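Side-chain contacts in tyrosine specific protein phosphatase, putative (Trypanosoma brucei, PDB 3M4U), which dephosphorylates the nucleolar protein NOPP44/46, probably as a protein tyrosine phosphatase, and acts as a life-cycle switch of the trypanosome: residues D87-F92 with A245-E250; G196-D199 with P203-A206; I240-A245 with Y284-G289; S257-I262 with E278-I283. All blocks are in the same frame, centred on the assembly; numbering follows the deposited sequence.

Contacts 1 and 3 both use helix 234-250, which in this family follows the phosphate-binding signature loop. Contact 1 seats a loop on its C-terminal end. Contact 3 joins it to helix 277-290 and shares A245 with contact 1, the two centres about 10 Å apart. Contact 4 adds helix 258-269 through helix 277-290; its centre is about 7 Å from that of contact 3, and V259 CG2 lies 3.8 Å from V287 CG2. Contact 2 is the WPD loop beside the active site, with its centre about 15 Å from contact 3 and 22 Å from contact 1. It meets contact 4 where P203 CD lies 4.0 Å from V282 CG2.

Contact 1. Residues D87-F92 with A245-E250; sequences DLPHTF and ALLHIE
L88 and L247 mark the nearest approach of the two backbones, their CA atoms 7.6 Å apart, where an irregular loop runs past the last turns of a helix. In the protein tyrosine phosphatase fold this is a connecting loop of the central sheet packed on the helix that follows the signature loop: residues 87-91 lie in the connection between the antiparallel strands 81-84 and 92-95, F92 begins the second strand, and residues 245-250 end the helix that follows strand 225-228. The contact is van der Waals packing.

The two leucines run antiparallel alongside each other, and methyl CD2 of L88 settles against CG and CD1 of L247. The separation of L88 CD2 from L247 CD1, 3.3 Å, is short for two methyl groups, and its exact value is doubtful. L247 has CG anti to its own backbone N (chi1 -173°), which carries both methyls out from the helix to the loop. While CD1 meets L88, the other branch serves the proline: P89 CD is 3.9 Å from L247 CD2. Branched leucine suits this place because one residue can serve two neighbours, and the compact ring of P89 presents only hydrocarbon to it. L88 and P89 also touch Y243, on the same helix.

The same methyl of L88 also reaches the rim of the H248 ring. That ring is held to the helix by a hydrogen bond from ND1 to A244 O, one turn back, and this directs an edge toward the loop. There L88 CD2 lies near the plane of the imidazole, 4.2 Å from H248 CE1.

Contact 2. Residues G196-D199 with P203-A206; sequences GWPD and PESA
W197 and P203 bring the two backbones to 4.6 Å between CA atoms, and G196 and E204 stand 5.4 Å apart, so the chain doubles back within a few residues. One backbone hydrogen bond joins the two sides: E204 N donates to G196 O at 3.0 Å, somewhat bent at the hydrogen (136°) though approaching almost straight on to the carbonyl. Y194 OH is a further partner of E204 N.

The pyrrolidine of P203 lies over one face of the W197 indole in a CH-pi contact. P203 CG stands 3.7 Å from the centroid of the six-membered ring, 13° off the normal, and P203 CD is 3.5 Å from W197 CE2. Proline suits the place because its ring is rigid and its C-H groups can lie over an electron-rich face. With CG anti to the backbone N (chi1 -159°), the indole runs beside P203, and its NE1 is hydrogen-bonded to G201 O, which fixes the ring's rotation.

E204 is extended beyond CG and lays its carboxylate along G196: OE2 is 3.4 Å from G196 CA, and the glycine lets it lie close along the backbone. OE1 touches P198 CG at 3.7 Å.

W197, P198 and D199 spell the WPD motif, and W197 O bonds R235 NH2 of the signature loop. The arrangement is that of the WPD loop of classical tyrosine phosphatases, whose aspartate in that family serves as general acid.

Contact 3. Residues I240-A245 with Y284-G289; sequences IGAYAA and YMTVLG
T286 and V287 of one helix lie against A242 and A245 of another, and each of the four residues buries a similar area. The helices run close: the CA atoms of A242 and T286 are 6.5 Å apart, which is possible because the facing side of residues 240-245 offers only alanine methyls.

T286 is turned with OG1 beside its backbone N (chi1 -58°), where it can bond back to V282 O one turn earlier. The hydroxyl is thus satisfied within its own helix, and what A242 CB meets, at 4.0 Å, is an oxygen already bonded. Threonine can therefore stand in this buried place without leaving its polar atom unpaired. F209 of helix 206-217 touches both A242 and T286 and covers the pair.

V287 makes the tighter contact. Its CG2 branch lies 3.5 Å from A245 CB, while I262 of helix 258-269 packs on the same alanine. The beta-branched valine meets the alanine methyl through CG2 without a long side chain spacing the helices apart.

Such close helix-helix packing of small residues joins helix 234-250, behind the signature loop, to helix 277-290 in the helical side of the tyrosine phosphatase domain.

Contact 4. Residues S257-I262 with E278-I283; sequences STVYSI and EQYAVI
Apolar packing carries most of this contact, and V259 stands at its centre. Its CG1 methyl, anti to the backbone N (chi1 169°), points across to helix 277-290 and touches two residues one turn apart: Y280 CE1 at 3.8 Å and I283 CG2 at 4.2 Å. The Y280 ring is met obliquely. A valine is short enough for this place, and I283, also branched at CB, gives a methyl to meet it. The local axes remain 10.8 Å apart with 127° between their directions, a wide spacing that the tyrosine ring bridges.

The one polar atom to approach across the contact is Y280 OH. It comes up obliquely beside Y260, 3.5 Å from Y260 CA and 3.6 Å from Y260 CD1; both partners are carbons, so these are van der Waals contacts. The hydroxyl's hydrogen bond goes to E24 OE1 of helix 14-31. Tyrosine suits the spot because its ring packs in the core while its hydroxyl reaches that carboxylate.

Hydrogen bonding within residues 257-262 steadies the first turn. S257 O accepts from S261 N and, at 3.1 Å, from S261 OG, the two donors arriving from opposite faces of the carbonyl plane.

The whole joins helices 258-269 and 277-290 of the tyrosine phosphatase fold; Q275, to whose N the OE1 of Q279 is hydrogen-bonded, lies where classical members have their Q loop.

Contact 1. Residues D87-F92 with A245-E250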
loop_
_atom_site.group_PDB
_atom_site.type_symbol
_atom_site.label_atom_id
_atom_site.label_comp_id
_atom_site.label_asym_id
_atom_site.label_seq_id
_atom_site.Cartn_x
_atom_site.Cartn_y
_atom_site.Cartn_z
ATOM N N ASP A 87 11.703 10.509 2.397
ATOM C CA ASP A 87 13.139 10.468 2.619
ATOM C C ASP A 87 13.584 9.307 3.496
ATOM O O ASP A 87 14.208 9.508 4.538
ATOM C CB ASP A 87 13.670 11.788 3.188
ATOM C CG ASP A 87 15.196 11.887 3.081
ATOM O OD1 ASP A 87 15.765 11.355 2.088
ATOM O OD2 ASP A 87 15.822 12.488 3.987
ATOM N N LEU A 88 13.282 8.091 3.060
ATOM C CA LEU A 88 13.768 6.897 3.743
ATOM C C LEU A 88 14.590 6.058 2.771
ATOM O O LEU A 88 14.678 6.388 1.594
ATOM C CB LEU A 88 12.591 6.083 4.272
ATOM C CG LEU A 88 11.460 6.876 4.925
ATOM C CD1 LEU A 88 10.128 6.262 4.522
ATOM C CD2 LEU A 88 11.590 6.941 6.452
ATOM N N PRO A 89 15.203 4.970 3.262
ATOM C CA PRO A 89 15.903 4.061 2.353
ATOM C C PRO A 89 15.024 3.699 1.162
ATOM O O PRO A 89 15.516 3.602 0.036
ATOM C CB PRO A 89 16.152 2.821 3.224
ATOM C CG PRO A 89 16.256 3.354 4.607
ATOM C CD PRO A 89 15.351 4.568 4.675
ATOM N N HIS A 90 13.732 3.513 1.408
ATOM C CA HIS A 90 12.792 3.167 0.345
ATOM C C HIS A 90 11.798 4.284 0.036
ATOM O O HIS A 90 11.392 5.051 0.922
ATOM C CB HIS A 90 12.012 1.912 0.721
ATOM C CG HIS A 90 12.879 0.722 0.974
ATOM N ND1 HIS A 90 13.619 0.117 -0.014
ATOM C CD2 HIS A 90 13.111 0.007 2.104
ATOM C CE1 HIS A 90 14.277 -0.911 0.489
ATOM N NE2 HIS A 90 13.982 -0.996 1.773
ATOM N N THR A 91 11.411 4.363 -1.234
ATOM C CA THR A 91 10.254 5.161 -1.637
ATOM C C THR A 91 9.148 4.180 -2.050
ATOM O O THR A 91 9.424 3.013 -2.327
ATOM C CB THR A 91 10.589 6.173 -2.779
ATOM O OG1 THR A 91 10.913 5.470 -3.989
ATOM C CG2 THR A 91 11.774 7.038 -2.389
ATOM N N PHE A 92 7.904 4.646 -2.080
ATOM C CA PHE A 92 6.770 3.759 -2.305
ATOM C C PHE A 92 5.829 4.280 -3.369
ATOM O O PHE A 92 5.738 5.487 -3.595
ATOM C CB PHE A 92 5.990 3.537 -1.005
ATOM C CG PHE A 92 6.794 2.849 0.068
ATOM C CD1 PHE A 92 6.813 1.466 0.161
ATOM C CD2 PHE A 92 7.541 3.580 0.963
ATOM C CE1 PHE A 92 7.566 0.823 1.141
ATOM C CE2 PHE A 92 8.300 2.948 1.942
ATOM C CZ PHE A 92 8.303 1.568 2.033
ATOM N N ALA A 245 7.640 5.054 10.633
ATOM C CA ALA A 245 7.836 5.324 12.051
ATOM C C ALA A 245 8.885 4.400 12.666
ATOM O O ALA A 245 9.677 4.835 13.488
ATOM C CB ALA A 245 6.527 5.250 12.798
ATOM N N LEU A 246 8.902 3.134 12.262
ATOM C CA LEU A 246 9.928 2.211 12.751
ATOM C C LEU A 246 11.301 2.722 12.363
ATOM O O LEU A 246 12.252 2.675 13.146
ATOM C CB LEU A 246 9.754 0.823 12.148
ATOM C CG LEU A 246 8.639 -0.037 12.722
ATOM C CD1 LEU A 246 8.890 -1.504 12.360
ATOM C CD2 LEU A 246 8.590 0.143 14.223
ATOM N N LEU A 247 11.394 3.202 11.131
ATOM C CA LEU A 247 12.633 3.726 10.607
ATOM C C LEU A 247 13.118 4.867 11.508
ATOM O O LEU A 247 14.264 4.862 11.945
ATOM C CB LEU A 247 12.405 4.181 9.165
ATOM C CG LEU A 247 13.563 4.632 8.282
ATOM C CD1 LEU A 247 13.944 6.066 8.633
ATOM C CD2 LEU A 247 14.753 3.684 8.392
ATOM N N HIS A 248 12.240 5.822 11.805
ATOM C CA HIS A 248 12.532 6.896 12.767
ATOM C C HIS A 248 12.996 6.389 14.140
ATOM O O HIS A 248 13.807 7.029 14.804
ATOM C CB HIS A 248 11.313 7.799 12.972
ATOM C CG HIS A 248 11.059 8.745 11.844
ATOM N ND1 HIS A 248 10.994 8.338 10.528
ATOM C CD2 HIS A 248 10.824 10.080 11.832
ATOM C CE1 HIS A 248 10.743 9.379 9.755
ATOM N NE2 HIS A 248 10.634 10.450 10.525
ATOM N N ILE A 249 12.462 5.258 14.574
ATOM C CA ILE A 249 12.905 4.648 15.816
ATOM C C ILE A 249 14.340 4.115 15.707
ATOM O O ILE A 249 15.182 4.395 16.560
ATOM C CB ILE A 249 11.975 3.517 16.245
ATOM C CG1 ILE A 249 10.566 4.055 16.459
ATOM C CG2 ILE A 249 12.487 2.874 17.521
ATOM C CD1 ILE A 249 9.619 3.009 16.969
ATOM N N GLU A 250 14.613 3.355 14.651
ATOM C CA GLU A 250 15.952 2.808 14.416
ATOM C C GLU A 250 17.013 3.898 14.249
ATOM O O GLU A 250 18.169 3.697 14.604
ATOM C CB GLU A 250 15.943 1.873 13.207
ATOM C CG GLU A 250 15.237 0.545 13.488
ATOM C CD GLU A 250 14.803 -0.199 12.224
ATOM O OE1 GLU A 250 15.222 0.195 11.106
ATOM O OE2 GLU A 250 14.028 -1.177 12.355
#

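Contact 2. Residues G196-D199 with P203-A206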
loop_
_atom_site.group_PDB
_atom_site.type_symbol
_atom_site.label_atom_id
_atom_site.label_comp_id
_atom_site.label_asym_id
_atom_site.label_seq_id
_atom_site.Cartn_x
_atom_site.Cartn_y
_atom_site.Cartn_z
ATOM N N GLY A 196 -5.019 -11.439 5.512
ATOM C CA GLY A 196 -5.589 -11.363 6.847
ATOM C C GLY A 196 -5.846 -9.924 7.247
ATOM O O GLY A 196 -5.821 -9.586 8.432
ATOM N N TRP A 197 -6.105 -9.073 6.251
ATOM C CA TRP A 197 -6.331 -7.651 6.501
ATOM C C TRP A 197 -7.570 -7.135 5.763
ATOM O O TRP A 197 -7.494 -6.792 4.587
ATOM C CB TRP A 197 -5.087 -6.850 6.093
ATOM C CG TRP A 197 -4.981 -5.484 6.728
ATOM C CD1 TRP A 197 -5.960 -4.809 7.396
ATOM C CD2 TRP A 197 -3.825 -4.631 6.737
ATOM N NE1 TRP A 197 -5.488 -3.585 7.815
ATOM C CE2 TRP A 197 -4.178 -3.456 7.431
ATOM C CE3 TRP A 197 -2.525 -4.755 6.234
ATOM C CZ2 TRP A 197 -3.280 -2.402 7.626
ATOM C CZ3 TRP A 197 -1.634 -3.717 6.432
ATOM C CH2 TRP A 197 -2.015 -2.551 7.122
ATOM N N PRO A 198 -8.711 -7.061 6.463
ATOM C CA PRO A 198 -9.998 -6.670 5.875
ATOM C C PRO A 198 -10.042 -5.186 5.567
ATOM O O PRO A 198 -9.509 -4.372 6.323
ATOM C CB PRO A 198 -11.006 -6.951 6.993
ATOM C CG PRO A 198 -10.236 -7.594 8.101
ATOM C CD PRO A 198 -8.808 -7.254 7.916
ATOM N N ASP A 199 -10.698 -4.852 4.466
ATOM C CA ASP A 199 -10.884 -3.479 4.041
ATOM C C ASP A 199 -11.468 -2.665 5.186
ATOM O O ASP A 199 -12.318 -3.154 5.924
ATOM C CB ASP A 199 -11.831 -3.457 2.845
ATOM C CG ASP A 199 -11.667 -2.216 1.990
ATOM O OD1 ASP A 199 -10.805 -1.376 2.300
ATOM O OD2 ASP A 199 -12.413 -2.099 0.998
ATOM N N PRO A 203 -4.889 -5.382 10.699
ATOM C CA PRO A 203 -4.256 -6.689 10.542
ATOM C C PRO A 203 -4.750 -7.671 11.592
ATOM O O PRO A 203 -4.941 -7.280 12.751
ATOM C CB PRO A 203 -2.770 -6.379 10.752
ATOM C CG PRO A 203 -2.624 -4.965 10.324
ATOM C CD PRO A 203 -3.889 -4.302 10.798
ATOM N N GLU A 204 -4.955 -8.920 11.174
ATOM C CA GLU A 204 -5.496 -9.970 12.035
ATOM C C GLU A 204 -4.439 -10.662 12.900
ATOM O O GLU A 204 -4.761 -11.559 13.683
ATOM C CB GLU A 204 -6.277 -10.999 11.206
ATOM C CG GLU A 204 -7.658 -10.499 10.795
ATOM C CD GLU A 204 -8.339 -11.357 9.723
ATOM O OE1 GLU A 204 -9.472 -10.996 9.313
ATOM O OE2 GLU A 204 -7.761 -12.390 9.304
ATOM N N SER A 205 -3.182 -10.247 12.755
ATOM C CA SER A 205 -2.093 -10.763 13.587
ATOM C C SER A 205 -0.881 -9.842 13.503
ATOM O O SER A 205 -0.453 -9.436 12.402
ATOM C CB SER A 205 -1.708 -12.187 13.173
ATOM O OG SER A 205 -0.502 -12.228 12.424
ATOM N N ALA A 206 -0.323 -9.518 14.666
ATOM C CA ALA A 206 0.854 -8.662 14.725
ATOM C C ALA A 206 2.033 -9.241 13.940
ATOM O O ALA A 206 2.830 -8.486 13.343
ATOM C CB ALA A 206 1.257 -8.412 16.163
#

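Contact 3. Residues I240-A245 with Y284-G289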
loop_
_atom_site.group_PDB
_atom_site.type_symbol
_atom_site.label_atom_id
_atom_site.label_comp_id
_atom_site.label_asym_id
_atom_site.label_seq_id
_atom_site.Cartn_x
_atom_site.Cartn_y
_atom_site.Cartn_z
ATOM N N ILE A 240 2.693 1.679 5.056
ATOM C CA ILE A 240 3.757 2.600 4.700
ATOM C C ILE A 240 4.086 3.469 5.914
ATOM O O ILE A 240 5.259 3.606 6.298
ATOM C CB ILE A 240 3.385 3.456 3.464
ATOM C CG1 ILE A 240 3.302 2.574 2.210
ATOM C CG2 ILE A 240 4.399 4.561 3.237
ATOM C CD1 ILE A 240 3.062 3.349 0.917
ATOM N N GLY A 241 3.050 4.030 6.532
ATOM C CA GLY A 241 3.206 4.740 7.796
ATOM C C GLY A 241 3.970 3.972 8.882
ATOM O O GLY A 241 4.898 4.509 9.479
ATOM N N ALA A 242 3.583 2.726 9.153
ATOM C CA ALA A 242 4.281 1.919 10.147
ATOM C C ALA A 242 5.763 1.727 9.796
ATOM O O ALA A 242 6.629 1.861 10.658
ATOM C CB ALA A 242 3.584 0.564 10.330
ATOM N N TYR A 243 6.060 1.419 8.537
ATOM C CA TYR A 243 7.452 1.296 8.104
ATOM C C TYR A 243 8.246 2.554 8.423
ATOM O O TYR A 243 9.345 2.480 8.956
ATOM C CB TYR A 243 7.527 1.007 6.603
ATOM C CG TYR A 243 8.909 1.183 5.991
ATOM C CD1 TYR A 243 9.832 0.135 5.980
ATOM C CD2 TYR A 243 9.287 2.392 5.418
ATOM C CE1 TYR A 243 11.094 0.291 5.416
ATOM C CE2 TYR A 243 10.539 2.557 4.859
ATOM C CZ TYR A 243 11.440 1.506 4.858
ATOM O OH TYR A 243 12.691 1.676 4.296
ATOM N N ALA A 244 7.682 3.710 8.079
ATOM C CA ALA A 244 8.329 4.994 8.309
ATOM C C ALA A 244 8.630 5.269 9.783
ATOM O O ALA A 244 9.745 5.670 10.147
ATOM C CB ALA A 244 7.491 6.141 7.714
ATOM N N ALA A 245 7.640 5.054 10.633
ATOM C CA ALA A 245 7.836 5.324 12.051
ATOM C C ALA A 245 8.885 4.400 12.666
ATOM O O ALA A 245 9.677 4.835 13.488
ATOM C CB ALA A 245 6.527 5.250 12.798
ATOM N N TYR A 284 0.600 3.721 15.738
ATOM C CA TYR A 284 1.066 4.066 17.082
ATOM C C TYR A 284 1.464 2.823 17.837
ATOM O O TYR A 284 2.457 2.812 18.552
ATOM C CB TYR A 284 -0.014 4.798 17.882
ATOM C CG TYR A 284 0.093 6.299 17.850
ATOM C CD1 TYR A 284 1.173 6.950 18.436
ATOM C CD2 TYR A 284 -0.885 7.071 17.225
ATOM C CE1 TYR A 284 1.283 8.346 18.399
ATOM C CE2 TYR A 284 -0.793 8.458 17.193
ATOM C CZ TYR A 284 0.290 9.090 17.792
ATOM O OH TYR A 284 0.387 10.466 17.763
ATOM N N MET A 285 0.678 1.769 17.663
ATOM C CA MET A 285 0.893 0.546 18.401
ATOM C C MET A 285 2.135 -0.172 17.913
ATOM O O MET A 285 2.711 -0.975 18.634
ATOM C CB MET A 285 -0.309 -0.368 18.270
ATOM C CG MET A 285 -1.553 0.094 18.994
ATOM S SD MET A 285 -2.852 -1.134 18.709
ATOM C CE MET A 285 -4.257 -0.347 19.504
ATOM N N THR A 286 2.530 0.102 16.675
ATOM C CA THR A 286 3.721 -0.506 16.121
ATOM C C THR A 286 4.898 0.174 16.777
ATOM O O THR A 286 5.847 -0.478 17.202
ATOM C CB THR A 286 3.800 -0.298 14.596
ATOM O OG1 THR A 286 2.633 -0.851 13.983
ATOM C CG2 THR A 286 5.044 -0.991 14.026
ATOM N N VAL A 287 4.819 1.500 16.858
ATOM C CA VAL A 287 5.809 2.325 17.563
ATOM C C VAL A 287 5.957 1.978 19.049
ATOM O O VAL A 287 7.062 1.675 19.516
ATOM C CB VAL A 287 5.437 3.808 17.474
ATOM C CG1 VAL A 287 6.377 4.653 18.344
ATOM C CG2 VAL A 287 5.452 4.260 16.016
ATOM N N LEU A 288 4.845 2.043 19.784
ATOM C CA LEU A 288 4.843 1.720 21.203
ATOM C C LEU A 288 5.386 0.313 21.425
ATOM O O LEU A 288 6.197 0.079 22.327
ATOM C CB LEU A 288 3.426 1.830 21.783
ATOM C CG LEU A 288 2.741 3.203 21.695
ATOM C CD1 LEU A 288 1.267 3.106 22.030
ATOM C CD2 LEU A 288 3.433 4.260 22.565
ATOM N N GLY A 289 4.942 -0.621 20.594
ATOM C CA GLY A 289 5.364 -2.004 20.712
ATOM C C GLY A 289 6.862 -2.196 20.575
ATOM O O GLY A 289 7.452 -3.004 21.300
#

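Contact 4. Residues S257-I262 with E278-I283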
loop_
_atom_site.group_PDB
_atom_site.type_symbol
_atom_site.label_atom_id
_atom_site.label_comp_id
_atom_site.label_asym_id
_atom_site.label_seq_id
_atom_site.Cartn_x
_atom_site.Cartn_y
_atom_site.Cartn_z
ATOM N N SER A 257 5.617 14.029 17.872
ATOM C CA SER A 257 4.716 14.200 16.739
ATOM C C SER A 257 5.119 13.367 15.516
ATOM O O SER A 257 4.691 13.662 14.394
ATOM C CB SER A 257 4.624 15.683 16.354
ATOM O OG SER A 257 5.870 16.144 15.857
ATOM N N THR A 258 5.939 12.337 15.731
ATOM C CA THR A 258 6.485 11.548 14.621
ATOM C C THR A 258 5.388 10.862 13.798
ATOM O O THR A 258 5.301 11.050 12.580
ATOM C CB THR A 258 7.511 10.503 15.098
ATOM O OG1 THR A 258 8.722 11.170 15.485
ATOM C CG2 THR A 258 7.815 9.488 13.972
ATOM N N VAL A 259 4.550 10.082 14.480
ATOM C CA VAL A 259 3.416 9.415 13.856
ATOM C C VAL A 259 2.496 10.417 13.169
ATOM O O VAL A 259 2.117 10.248 12.012
ATOM C CB VAL A 259 2.627 8.586 14.883
ATOM C CG1 VAL A 259 1.300 8.115 14.296
ATOM C CG2 VAL A 259 3.471 7.402 15.339
ATOM N N TYR A 260 2.159 11.480 13.881
ATOM C CA TYR A 260 1.253 12.468 13.337
ATOM C C TYR A 260 1.734 13.041 12.003
ATOM O O TYR A 260 0.953 13.200 11.053
ATOM C CB TYR A 260 1.052 13.614 14.316
ATOM C CG TYR A 260 0.032 14.578 13.792
ATOM C CD1 TYR A 260 -1.299 14.475 14.168
ATOM C CD2 TYR A 260 0.388 15.551 12.863
ATOM C CE1 TYR A 260 -2.243 15.341 13.672
ATOM C CE2 TYR A 260 -0.549 16.420 12.354
ATOM C CZ TYR A 260 -1.865 16.313 12.762
ATOM O OH TYR A 260 -2.802 17.177 12.249
ATOM N N SER A 261 3.014 13.387 11.947
ATOM C CA SER A 261 3.560 14.048 10.767
ATOM C C SER A 261 3.670 13.079 9.606
ATOM O O SER A 261 3.382 13.436 8.460
ATOM C CB SER A 261 4.929 14.645 11.075
ATOM O OG SER A 261 4.801 15.664 12.046
ATOM N N ILE A 262 4.101 11.856 9.914
ATOM C CA ILE A 262 4.227 10.826 8.907
ATOM C C ILE A 262 2.889 10.663 8.213
ATOM O O ILE A 262 2.820 10.598 6.983
ATOM C CB ILE A 262 4.652 9.497 9.515
ATOM C CG1 ILE A 262 6.130 9.542 9.870
ATOM C CG2 ILE A 262 4.384 8.356 8.539
ATOM C CD1 ILE A 262 6.586 8.352 10.676
ATOM N N GLU A 278 -8.903 3.386 13.840
ATOM C CA GLU A 278 -8.325 2.081 14.144
ATOM C C GLU A 278 -7.025 1.796 13.383
ATOM O O GLU A 278 -6.089 1.213 13.923
ATOM C CB GLU A 278 -9.351 0.974 13.880
ATOM C CG GLU A 278 -10.514 0.979 14.873
ATOM C CD GLU A 278 -11.634 1.990 14.537
ATOM O OE1 GLU A 278 -11.606 2.653 13.470
ATOM O OE2 GLU A 278 -12.566 2.114 15.362
ATOM N N GLN A 279 -6.966 2.223 12.132
ATOM C CA GLN A 279 -5.768 2.011 11.341
ATOM C C GLN A 279 -4.665 2.927 11.836
ATOM O O GLN A 279 -3.514 2.516 11.958
ATOM C CB GLN A 279 -6.068 2.216 9.849
ATOM C CG GLN A 279 -7.027 1.169 9.309
ATOM C CD GLN A 279 -7.416 1.384 7.855
ATOM O OE1 GLN A 279 -7.367 2.504 7.344
ATOM N NE2 GLN A 279 -7.827 0.308 7.191
ATOM N N TYR A 280 -5.032 4.169 12.119
ATOM C CA TYR A 280 -4.123 5.154 12.681
ATOM C C TYR A 280 -3.515 4.578 13.936
ATOM O O TYR A 280 -2.312 4.687 14.160
ATOM C CB TYR A 280 -4.890 6.440 13.017
ATOM C CG TYR A 280 -4.029 7.623 13.442
ATOM C CD1 TYR A 280 -2.955 8.041 12.657
ATOM C CD2 TYR A 280 -4.306 8.338 14.614
ATOM C CE1 TYR A 280 -2.172 9.116 13.024
ATOM C CE2 TYR A 280 -3.523 9.429 14.989
ATOM C CZ TYR A 280 -2.456 9.809 14.188
ATOM O OH TYR A 280 -1.662 10.880 14.530
ATOM N N ALA A 281 -4.355 3.944 14.746
ATOM C CA ALA A 281 -3.919 3.331 15.996
ATOM C C ALA A 281 -2.844 2.257 15.788
ATOM O O ALA A 281 -1.872 2.180 16.546
ATOM C CB ALA A 281 -5.105 2.755 16.732
ATOM N N VAL A 282 -3.026 1.428 14.764
ATOM C CA VAL A 282 -2.043 0.399 14.432
ATOM C C VAL A 282 -0.627 0.982 14.330
ATOM O O VAL A 282 0.330 0.426 14.880
ATOM C CB VAL A 282 -2.444 -0.335 13.125
ATOM C CG1 VAL A 282 -1.260 -1.071 12.496
ATOM C CG2 VAL A 282 -3.588 -1.281 13.400
ATOM N N ILE A 283 -0.501 2.119 13.650
ATOM C CA ILE A 283 0.805 2.767 13.499
ATOM C C ILE A 283 1.413 3.143 14.855
ATOM O O ILE A 283 2.603 2.904 15.095
ATOM C CB ILE A 283 0.732 4.010 12.573
ATOM C CG1 ILE A 283 0.030 3.644 11.266
ATOM C CG2 ILE A 283 2.122 4.541 12.254
ATOM C CD1 ILE A 283 -0.201 4.825 10.373
#